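DNA repair protein rhp9/CRB2 (Schizosaccharomyces pombe, PDB 2FHD) probably acts in the DNA-damage response by recognising a methylated lysine of histone H4 through its tandem tudor domains. Local coordinates at residues Arg6-Val12 and Tyr24-Val29; Ile40-Val44 and Thr53-Ile59; Val70-Gly76 and Val117-Tyr123. Residues are numbered along the deposited sequence.

Contact 1 of 3, residues Arg6-Val12 and Tyr24-Val29. With PO4 (phosphate ion), chain F.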
loop_
_atom_site.group_PDB
_atom_site.type_symbol
_atom_site.label_atom_id
_atom_site.label_comp_id
_atom_site.label_asym_id
_atom_site.label_seq_id
_atom_site.Cartn_x
_atom_site.Cartn_y
_atom_site.Cartn_z
ATOM N N ARG A 6 5.514 -13.294 -5.843
ATOM C CA ARG A 6 6.457 -13.334 -6.939
ATOM C C ARG A 6 7.151 -14.701 -6.826
ATOM O O ARG A 6 7.069 -15.343 -5.782
ATOM C CB ARG A 6 7.491 -12.214 -6.765
ATOM C CG ARG A 6 7.007 -10.799 -6.932
ATOM C CD ARG A 6 6.624 -10.541 -8.454
ATOM N NE ARG A 6 6.155 -9.188 -8.751
ATOM C CZ ARG A 6 4.959 -8.666 -8.410
ATOM N NH1 ARG A 6 4.081 -9.357 -7.669
ATOM N NH2 ARG A 6 4.647 -7.393 -8.756
ATOM N N SER A 7 7.834 -15.158 -7.875
ATOM C CA SER A 7 8.640 -16.386 -7.799
ATOM C C SER A 7 9.811 -16.179 -6.813
ATOM O O SER A 7 10.258 -15.038 -6.619
ATOM C CB SER A 7 9.221 -16.675 -9.196
ATOM O OG SER A 7 10.248 -17.685 -9.140
ATOM N N PHE A 8 10.349 -17.266 -6.266
ATOM C CA PHE A 8 11.514 -17.240 -5.360
ATOM C C PHE A 8 12.749 -16.648 -6.051
ATOM O O PHE A 8 13.577 -16.037 -5.408
ATOM C CB PHE A 8 11.836 -18.647 -4.770
ATOM C CG PHE A 8 12.346 -19.676 -5.806
ATOM C CD1 PHE A 8 11.478 -20.564 -6.418
ATOM C CD2 PHE A 8 13.690 -19.746 -6.139
ATOM C CE1 PHE A 8 11.956 -21.508 -7.306
ATOM C CE2 PHE A 8 14.185 -20.699 -7.022
ATOM C CZ PHE A 8 13.329 -21.576 -7.609
ATOM N N LYS A 9 12.831 -16.847 -7.356
ATOM C CA LYS A 9 13.868 -16.276 -8.230
ATOM C C LYS A 9 13.947 -14.716 -8.188
ATOM O O LYS A 9 14.978 -14.166 -8.488
ATOM C CB LYS A 9 13.600 -16.793 -9.645
ATOM C CG LYS A 9 13.969 -18.260 -9.747
ATOM C CD LYS A 9 13.274 -19.025 -10.878
ATOM C CE LYS A 9 14.079 -20.322 -11.266
ATOM N NZ LYS A 9 13.560 -21.085 -12.500
ATOM N N ASN A 10 12.852 -14.050 -7.786
ATOM C CA ASN A 10 12.837 -12.628 -7.407
ATOM C C ASN A 10 13.433 -12.218 -6.028
ATOM O O ASN A 10 13.469 -11.017 -5.707
ATOM C CB ASN A 10 11.432 -12.049 -7.450
ATOM C CG ASN A 10 10.890 -11.997 -8.861
ATOM O OD1 ASN A 10 10.964 -12.990 -9.573
ATOM N ND2 ASN A 10 10.372 -10.821 -9.288
ATOM N N ARG A 11 13.899 -13.183 -5.244
ATOM C CA ARG A 11 14.566 -12.834 -3.991
ATOM C C ARG A 11 15.920 -12.145 -4.196
ATOM O O ARG A 11 16.802 -12.650 -4.917
ATOM C CB ARG A 11 14.697 -14.079 -3.101
ATOM C CG ARG A 11 13.345 -14.722 -2.720
ATOM C CD ARG A 11 12.542 -13.804 -1.766
ATOM N NE ARG A 11 13.106 -13.809 -0.436
ATOM C CZ ARG A 11 12.763 -12.939 0.500
ATOM N NH1 ARG A 11 11.921 -11.995 0.182
ATOM N NH2 ARG A 11 13.275 -12.996 1.740
ATOM N N VAL A 12 16.082 -11.021 -3.499
ATOM C CA VAL A 12 17.272 -10.176 -3.588
ATOM C C VAL A 12 17.764 -9.857 -2.180
ATOM O O VAL A 12 17.052 -10.136 -1.194
ATOM C CB VAL A 12 17.022 -8.828 -4.442
ATOM C CG1 VAL A 12 16.768 -9.224 -5.939
ATOM C CG2 VAL A 12 15.783 -7.969 -3.915
ATOM N N TYR A 24 19.381 -6.251 3.175
ATOM C CA TYR A 24 18.526 -7.275 3.755
ATOM C C TYR A 24 17.854 -8.099 2.672
ATOM O O TYR A 24 17.724 -7.618 1.529
ATOM C CB TYR A 24 17.435 -6.650 4.631
ATOM C CG TYR A 24 17.913 -6.017 5.904
ATOM C CD1 TYR A 24 18.104 -6.744 7.057
ATOM C CD2 TYR A 24 18.147 -4.656 5.964
ATOM C CE1 TYR A 24 18.573 -6.110 8.251
ATOM C CE2 TYR A 24 18.563 -4.030 7.096
ATOM C CZ TYR A 24 18.788 -4.743 8.245
ATOM O OH TYR A 24 19.194 -4.021 9.397
ATOM N N PRO A 25 17.337 -9.293 3.036
ATOM C CA PRO A 25 16.481 -10.105 2.107
ATOM C C PRO A 25 15.203 -9.332 1.664
ATOM O O PRO A 25 14.531 -8.709 2.478
ATOM C CB PRO A 25 16.137 -11.357 2.955
ATOM C CG PRO A 25 17.281 -11.478 3.969
ATOM C CD PRO A 25 17.522 -9.988 4.338
ATOM N N ALA A 26 14.854 -9.378 0.382
ATOM C CA ALA A 26 13.658 -8.689 -0.044
ATOM C C ALA A 26 13.211 -9.470 -1.269
ATOM O O ALA A 26 13.935 -10.372 -1.756
ATOM C CB ALA A 26 14.022 -7.308 -0.397
ATOM N N THR A 27 12.040 -9.121 -1.780
ATOM C CA THR A 27 11.541 -9.560 -3.070
ATOM C C THR A 27 11.572 -8.401 -4.087
ATOM O O THR A 27 11.111 -7.280 -3.809
ATOM C CB THR A 27 10.124 -10.028 -2.822
ATOM O OG1 THR A 27 10.196 -11.127 -1.897
ATOM C CG2 THR A 27 9.414 -10.534 -4.114
ATOM N N LEU A 28 12.193 -8.640 -5.238
ATOM C CA LEU A 28 12.086 -7.739 -6.391
ATOM C C LEU A 28 10.618 -7.754 -6.934
ATOM O O LEU A 28 10.119 -8.793 -7.401
ATOM C CB LEU A 28 13.082 -8.137 -7.499
ATOM C CG LEU A 28 13.147 -7.287 -8.793
ATOM C CD1 LEU A 28 13.130 -5.812 -8.451
ATOM C CD2 LEU A 28 14.310 -7.647 -9.759
ATOM N N VAL A 29 9.970 -6.603 -6.840
ATOM C CA VAL A 29 8.566 -6.467 -7.084
ATOM C C VAL A 29 8.315 -6.009 -8.554
ATOM O O VAL A 29 7.454 -6.568 -9.263
ATOM C CB VAL A 29 7.917 -5.474 -6.014
ATOM C CG1 VAL A 29 6.504 -5.151 -6.406
ATOM C CG2 VAL A 29 7.859 -6.056 -4.656
HETATM P P PO4 F . 0.598 -7.045 -8.404
HETATM O O1 PO4 F . 1.821 -6.767 -7.516
HETATM O O2 PO4 F . 0.606 -6.078 -9.593
HETATM O O3 PO4 F . 0.569 -8.479 -8.926
HETATM O O4 PO4 F . -0.666 -6.902 -7.540
#
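Strand 24-29 runs antiparallel to the start of strand 11-15. Val12 and Ala26 form a hydrogen-bonded pair, with Val12 N to Ala26 O and Ala26 N to Val12 O both 2.8 Å; Arg11 and Thr27 make the adjoining non-hydrogen-bonded pair. One residue before Arg11, Asn10 closes a 3-10 turn, its N bonded to Ser7 O at 3.0 Å. Asn10 O still accepts Leu28 N at 2.7 Å, while Asn10 ND2 reaches Leu28 O at 2.8 Å, so the side-chain amide gives Leu28 O the donor that Asn10 N does not. On the face carrying Arg11 and Thr27, Arg11 NH1 donates to Thr27 OG1 at 2.8 Å, and the guanidinium also forms a salt bridge with Asp47. Val12 CG2 packs on Ala26 CB at 4.0 Å on the other face. Arg6 NE and NH2 both donate to Val29 O at 3.0 Å, and Arg6 NH2 binds phosphate O1 at 3.1 Å. Such pairing of the first two strands belongs to the SH3-like barrel of a tudor domain.

Contact 2 of 3, residues Ile40-Val44 and Thr53-Ile59. With PO4 (phosphate ion), chain E.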
loop_
_atom_site.group_PDB
_atom_site.type_symbol
_atom_site.label_atom_id
_atom_site.label_comp_id
_atom_site.label_asym_id
_atom_site.label_seq_id
_atom_site.Cartn_x
_atom_site.Cartn_y
_atom_site.Cartn_z
ATOM N N ILE A 40 17.835 2.724 -14.711
ATOM C CA ILE A 40 16.741 1.828 -14.288
ATOM C C ILE A 40 16.677 1.656 -12.749
ATOM O O ILE A 40 17.697 1.601 -12.102
ATOM C CB ILE A 40 16.920 0.445 -14.903
ATOM C CG1 ILE A 40 15.657 -0.384 -14.722
ATOM C CG2 ILE A 40 18.313 -0.259 -14.374
ATOM C CD1 ILE A 40 15.357 -1.250 -15.961
HETATM N N MSE A 41 15.480 1.539 -12.180
HETATM C CA MSE A 41 15.362 1.338 -10.748
HETATM C C MSE A 41 14.400 0.257 -10.403
HETATM O O MSE A 41 13.704 -0.234 -11.305
HETATM C CB MSE A 41 15.016 2.624 -10.076
HETATM C CG MSE A 41 16.169 3.633 -10.224
HETATM SE SE MSE A 41 15.710 5.133 -9.117
HETATM C CE MSE A 41 14.261 5.753 -10.271
ATOM N N TYR A 42 14.395 -0.127 -9.111
ATOM C CA TYR A 42 13.721 -1.372 -8.635
ATOM C C TYR A 42 12.851 -1.210 -7.430
ATOM O O TYR A 42 13.279 -0.681 -6.407
ATOM C CB TYR A 42 14.727 -2.512 -8.375
ATOM C CG TYR A 42 15.453 -2.809 -9.621
ATOM C CD1 TYR A 42 14.825 -3.531 -10.660
ATOM C CD2 TYR A 42 16.714 -2.264 -9.840
ATOM C CE1 TYR A 42 15.487 -3.751 -11.891
ATOM C CE2 TYR A 42 17.399 -2.474 -11.074
ATOM C CZ TYR A 42 16.787 -3.226 -12.076
ATOM O OH TYR A 42 17.438 -3.390 -13.296
ATOM N N LYS A 43 11.597 -1.614 -7.569
ATOM C CA LYS A 43 10.812 -1.630 -6.408
ATOM C C LYS A 43 11.068 -3.003 -5.756
ATOM O O LYS A 43 10.975 -4.052 -6.397
ATOM C CB LYS A 43 9.302 -1.358 -6.652
ATOM C CG LYS A 43 8.531 -1.380 -5.306
ATOM C CD LYS A 43 7.392 -0.447 -5.317
ATOM C CE LYS A 43 6.087 -1.200 -5.028
ATOM N NZ LYS A 43 4.937 -0.212 -4.865
ATOM N N VAL A 44 11.321 -2.942 -4.459
ATOM C CA VAL A 44 11.705 -4.091 -3.680
ATOM C C VAL A 44 10.831 -4.064 -2.412
ATOM O O VAL A 44 10.429 -3.012 -1.941
ATOM C CB VAL A 44 13.230 -3.894 -3.469
ATOM C CG1 VAL A 44 13.630 -3.520 -2.109
ATOM C CG2 VAL A 44 14.147 -4.742 -4.393
ATOM N N THR A 53 12.309 1.767 -3.243
ATOM C CA THR A 53 12.825 1.864 -4.615
ATOM C C THR A 53 14.349 2.119 -4.606
ATOM O O THR A 53 14.770 3.063 -3.937
ATOM C CB THR A 53 12.118 2.999 -5.368
ATOM O OG1 THR A 53 10.736 2.663 -5.387
ATOM C CG2 THR A 53 12.563 3.046 -6.902
ATOM N N VAL A 54 15.153 1.294 -5.277
ATOM C CA VAL A 54 16.609 1.365 -5.102
ATOM C C VAL A 54 17.227 1.400 -6.471
ATOM O O VAL A 54 16.588 0.970 -7.446
ATOM C CB VAL A 54 17.205 0.098 -4.310
ATOM C CG1 VAL A 54 16.697 0.073 -2.888
ATOM C CG2 VAL A 54 16.960 -1.252 -5.039
ATOM N N ASN A 55 18.455 1.883 -6.585
ATOM C CA ASN A 55 19.106 1.766 -7.886
ATOM C C ASN A 55 19.794 0.423 -8.093
ATOM O O ASN A 55 19.814 -0.427 -7.164
ATOM C CB ASN A 55 20.067 2.935 -8.159
ATOM C CG ASN A 55 21.188 3.041 -7.163
ATOM O OD1 ASN A 55 22.025 2.131 -6.989
ATOM N ND2 ASN A 55 21.271 4.228 -6.524
ATOM N N SER A 56 20.416 0.260 -9.280
ATOM C CA SER A 56 21.026 -1.021 -9.706
ATOM C C SER A 56 22.310 -1.300 -8.927
ATOM O O SER A 56 22.802 -2.393 -8.924
ATOM C CB SER A 56 21.355 -0.988 -11.193
ATOM O OG SER A 56 22.517 -0.171 -11.374
ATOM N N ASN A 57 22.844 -0.273 -8.282
ATOM C CA ASN A 57 23.933 -0.393 -7.338
ATOM C C ASN A 57 23.493 -0.782 -5.902
ATOM O O ASN A 57 24.316 -0.859 -5.013
ATOM C CB ASN A 57 24.597 0.986 -7.186
ATOM C CG ASN A 57 25.522 1.328 -8.339
ATOM O OD1 ASN A 57 26.022 0.460 -9.063
ATOM N ND2 ASN A 57 25.719 2.612 -8.543
ATOM N N GLN A 58 22.213 -0.977 -5.680
ATOM C CA GLN A 58 21.750 -1.189 -4.342
ATOM C C GLN A 58 21.017 -2.525 -4.222
ATOM O O GLN A 58 20.262 -2.701 -3.272
ATOM C CB GLN A 58 20.855 -0.015 -3.952
ATOM C CG GLN A 58 21.657 1.264 -3.624
ATOM C CD GLN A 58 20.724 2.509 -3.491
ATOM O OE1 GLN A 58 19.703 2.606 -4.149
ATOM N NE2 GLN A 58 21.075 3.412 -2.619
ATOM N N ILE A 59 21.333 -3.498 -5.115
ATOM C CA ILE A 59 20.558 -4.697 -5.192
ATOM C C ILE A 59 21.394 -5.821 -5.786
ATOM O O ILE A 59 22.143 -5.616 -6.756
ATOM C CB ILE A 59 19.227 -4.455 -6.001
ATOM C CG1 ILE A 59 18.251 -5.599 -5.924
ATOM C CG2 ILE A 59 19.444 -4.198 -7.508
ATOM C CD1 ILE A 59 16.871 -5.211 -6.499
HETATM P P PO4 E . 2.271 1.106 -3.282
HETATM O O1 PO4 E . 2.556 1.426 -4.738
HETATM O O2 PO4 E . 0.922 0.431 -3.132
HETATM O O3 PO4 E . 3.325 0.175 -2.709
HETATM O O4 PO4 E . 2.274 2.425 -2.539
#
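Thr53 opens the segment on the face it shares with Met41, a selenomethionine, and Lys43. Its CG2 lies 4.0 Å from Met41 CB, and its CA makes a CA-H...O contact of 3.1 Å with Tyr42 O, as expected next to the Lys43-Thr53 non-hydrogen-bonded pair (CA-CA 4.4 Å). Tyr19 of a neighbouring subunit packs on both Met41 and Thr53. Lys43 extends beyond the strands, where its NZ meets phosphate O3 at 2.7 Å.

Val54 forms the hydrogen-bonded pair with Tyr42: Tyr42 N to Val54 O is 3.0 Å and Val54 N to Tyr42 O is 2.9 Å. Val54 CG2 lies 4.2 Å from Tyr42 CB on the opposite face from Thr53. These bonds tie strands 41-46 and 51-55 into an antiparallel hairpin, the third and fourth strands of the SH3-like tudor barrel; the axes of 41-44 and 53-55 run 142° apart in direction, approaching to 4.6 Å.

At Asn55 the chain enters a type I turn closed by Gln58 N to Asn55 O at 2.9 Å, and Asn55 N donates to Gln58 OE1 at 2.8 Å, so backbone and side chain of Gln58 both bind Asn55. Within the turn, Ser56 CA sits near the plane of the Tyr42 ring, 4.1 Å from Tyr42 CE2. Ile59 then returns to the barrel interior: its CD1 is 3.5 Å from Val44 CG2 and 3.9 Å from Tyr42 CB, while its side chain also touches Val12.

Contact 3 of 3, residues Val70-Gly76 and Val117-Tyr123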
loop_
_atom_site.group_PDB
_atom_site.type_symbol
_atom_site.label_atom_id
_atom_site.label_comp_id
_atom_site.label_asym_id
_atom_site.label_seq_id
_atom_site.Cartn_x
_atom_site.Cartn_y
_atom_site.Cartn_z
ATOM N N VAL A 70 28.995 -12.487 6.030
ATOM C CA VAL A 70 27.672 -12.039 6.314
ATOM C C VAL A 70 27.421 -11.946 7.815
ATOM O O VAL A 70 28.218 -12.420 8.618
ATOM C CB VAL A 70 26.661 -13.015 5.691
ATOM C CG1 VAL A 70 26.905 -13.137 4.203
ATOM C CG2 VAL A 70 26.757 -14.418 6.381
ATOM N N GLN A 71 26.299 -11.366 8.210
ATOM C CA GLN A 71 25.842 -11.489 9.598
ATOM C C GLN A 71 24.534 -12.199 9.639
ATOM O O GLN A 71 23.941 -12.501 8.577
ATOM C CB GLN A 71 25.767 -10.124 10.211
ATOM C CG GLN A 71 27.161 -9.658 10.334
ATOM C CD GLN A 71 27.337 -8.195 10.329
ATOM O OE1 GLN A 71 27.444 -7.630 11.377
ATOM N NE2 GLN A 71 27.433 -7.570 9.154
ATOM N N SER A 72 24.104 -12.549 10.847
ATOM C CA SER A 72 22.784 -13.157 11.037
ATOM C C SER A 72 22.202 -12.502 12.280
ATOM O O SER A 72 22.892 -12.203 13.246
ATOM C CB SER A 72 22.864 -14.688 11.165
ATOM O OG SER A 72 21.768 -15.229 11.859
ATOM N N THR A 73 20.955 -12.153 12.131
ATOM C CA THR A 73 20.038 -11.727 13.168
ATOM C C THR A 73 19.982 -12.551 14.539
ATOM O O THR A 73 19.646 -12.004 15.548
ATOM C CB THR A 73 18.671 -11.653 12.380
ATOM O OG1 THR A 73 18.310 -10.289 12.122
ATOM C CG2 THR A 73 17.639 -12.416 12.940
ATOM N N ARG A 74 20.340 -13.817 14.543
ATOM C CA ARG A 74 20.398 -14.644 15.687
ATOM C C ARG A 74 21.770 -14.772 16.339
ATOM O O ARG A 74 21.876 -15.410 17.407
ATOM C CB ARG A 74 20.008 -16.035 15.253
ATOM C CG ARG A 74 18.520 -16.003 14.781
ATOM C CD ARG A 74 18.013 -17.369 14.677
ATOM N NE ARG A 74 16.591 -17.380 14.355
ATOM C CZ ARG A 74 15.918 -18.530 14.228
ATOM N NH1 ARG A 74 16.569 -19.721 14.465
ATOM N NH2 ARG A 74 14.606 -18.488 13.954
ATOM N N LEU A 75 22.806 -14.195 15.708
ATOM C CA LEU A 75 24.174 -14.203 16.225
ATOM C C LEU A 75 24.716 -12.757 16.482
ATOM O O LEU A 75 25.881 -12.515 16.320
ATOM C CB LEU A 75 25.091 -14.900 15.226
ATOM C CG LEU A 75 24.413 -16.223 14.859
ATOM C CD1 LEU A 75 25.151 -16.897 13.706
ATOM C CD2 LEU A 75 24.279 -17.180 16.087
ATOM N N GLY A 76 23.863 -11.802 16.803
ATOM C CA GLY A 76 24.349 -10.478 17.138
ATOM C C GLY A 76 25.021 -9.865 15.924
ATOM O O GLY A 76 24.524 -10.016 14.794
ATOM N N VAL A 117 21.646 -21.800 10.439
ATOM C CA VAL A 117 20.690 -20.738 10.738
ATOM C C VAL A 117 19.711 -20.593 9.529
ATOM O O VAL A 117 20.065 -21.006 8.411
ATOM C CB VAL A 117 21.569 -19.498 11.012
ATOM C CG1 VAL A 117 21.393 -18.372 10.022
ATOM C CG2 VAL A 117 21.702 -19.127 12.540
ATOM N N PRO A 118 18.480 -20.087 9.750
ATOM C CA PRO A 118 17.620 -19.818 8.588
ATOM C C PRO A 118 18.206 -18.711 7.718
ATOM O O PRO A 118 18.728 -17.734 8.246
ATOM C CB PRO A 118 16.296 -19.356 9.192
ATOM C CG PRO A 118 16.292 -19.951 10.646
ATOM C CD PRO A 118 17.801 -19.760 11.028
ATOM N N ILE A 119 18.153 -18.899 6.400
ATOM C CA ILE A 119 18.654 -17.979 5.379
ATOM C C ILE A 119 17.927 -16.578 5.558
ATOM O O ILE A 119 18.558 -15.494 5.351
ATOM C CB ILE A 119 18.383 -18.705 3.979
ATOM C CG1 ILE A 119 19.600 -18.865 3.015
ATOM C CG2 ILE A 119 17.109 -18.296 3.355
ATOM C CD1 ILE A 119 20.394 -17.778 3.004
ATOM N N SER A 120 16.661 -16.568 6.014
ATOM C CA SER A 120 15.891 -15.291 6.188
ATOM C C SER A 120 16.467 -14.337 7.245
ATOM O O SER A 120 16.119 -13.137 7.288
ATOM C CB SER A 120 14.446 -15.570 6.604
ATOM O OG SER A 120 14.361 -16.179 7.918
ATOM N N THR A 121 17.391 -14.862 8.044
ATOM C CA THR A 121 18.061 -14.187 9.190
ATOM C C THR A 121 19.357 -13.418 8.700
ATOM O O THR A 121 19.928 -12.575 9.374
ATOM C CB THR A 121 18.343 -15.404 10.150
ATOM O OG1 THR A 121 17.592 -15.386 11.376
ATOM C CG2 THR A 121 19.682 -15.848 10.198
ATOM N N ILE A 122 19.799 -13.699 7.489
ATOM C CA ILE A 122 20.946 -13.010 6.919
ATOM C C ILE A 122 20.778 -11.524 6.742
ATOM O O ILE A 122 19.720 -11.025 6.328
ATOM C CB ILE A 122 21.332 -13.665 5.553
ATOM C CG1 ILE A 122 21.729 -15.126 5.793
ATOM C CG2 ILE A 122 22.432 -12.889 4.755
ATOM C CD1 ILE A 122 22.988 -15.368 6.663
ATOM N N TYR A 123 21.853 -10.791 7.008
ATOM C CA TYR A 123 21.930 -9.397 6.571
ATOM C C TYR A 123 23.376 -9.106 6.319
ATOM O O TYR A 123 24.242 -9.868 6.765
ATOM C CB TYR A 123 21.301 -8.431 7.559
ATOM C CG TYR A 123 22.000 -8.313 8.920
ATOM C CD1 TYR A 123 22.800 -7.219 9.224
ATOM C CD2 TYR A 123 21.843 -9.313 9.904
ATOM C CE1 TYR A 123 23.437 -7.092 10.485
ATOM C CE2 TYR A 123 22.475 -9.203 11.162
ATOM C CZ TYR A 123 23.255 -8.078 11.444
ATOM O OH TYR A 123 23.857 -7.976 12.697
#
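Tyr123 lays its ring over the aliphatic start of the Gln71 side chain: Gln71 CB is 3.7 Å from the ring centroid and only 21° off the normal, a CH-pi contact over the ring face. The chi1 of Tyr123, near +60° (p), carries the ring along the 70-76 segment, so that Tyr123 OH donates to Gly76 O at 3.0 Å beyond the type I turn of Ser72-Leu75, itself closed by Leu75 N to Ser72 O at 3.2 Å.

The backbone supports this overlap. Gln71 and Tyr123 are an antiparallel hydrogen-bonded pair, with Gln71 N to Tyr123 O at 2.9 Å and Tyr123 N to Gln71 O at 3.1 Å, followed by the non-hydrogen-bonded pair of Ser72 and Ile122. Thr73 N to Thr121 O at 3.0 Å adds a further backbone hydrogen bond beyond the Ser72-Ile122 pair. On the face carrying Ser72 and Ile122, Val70 CG2 meets Ile122 CD1 at 3.9 Å. Leu75 CD1 approaches Val117 CG2 at 4.3 Å. Pro118 CD lies over one face of the Arg74 guanidinium, 3.7 Å from Arg74 NH1.

Between strands 113-118 and 122-123 the chain makes a 3-10 turn at Ile119-Thr121, with Ile122 N bonded to Ile119 O at 3.1 Å, as SH3-like barrels do before their last strand. Strand 69-72 lies between 122-123 and 80-86 in the second tudor sheet; Val70 also packs on Val82 and Leu108, Val117 and Ile122 on Val106 of strand 105-110, and Phe22 meets Tyr123 edge-to-face.

Overall arrangement
Contacts 1 and 2 belong to one tudor sheet, their centres about 12 Å apart. Strands 23-32 and 41-46 join them through a probable hydrogen bond from Val29 N to Lys43 O (2.8 Å), while Leu28 CD1 packs on Tyr42 CD1 at 3.6 Å and Val12 CG2 on Val44 CG2 at 3.6 Å. Contact 3 lies in the second tudor domain, about 17 Å from contact 1 between centres, yet touches it: Pro25 CD is 3.1 Å from Ile122 O and Tyr24 CE1 3.6 Å from Tyr123 CB. Contacts 2 and 3 stay about 12 Å apart at their nearest atoms. The phosphates at Arg6 of contact 1 and Lys43 of contact 2 are probably from the crystallisation liquor.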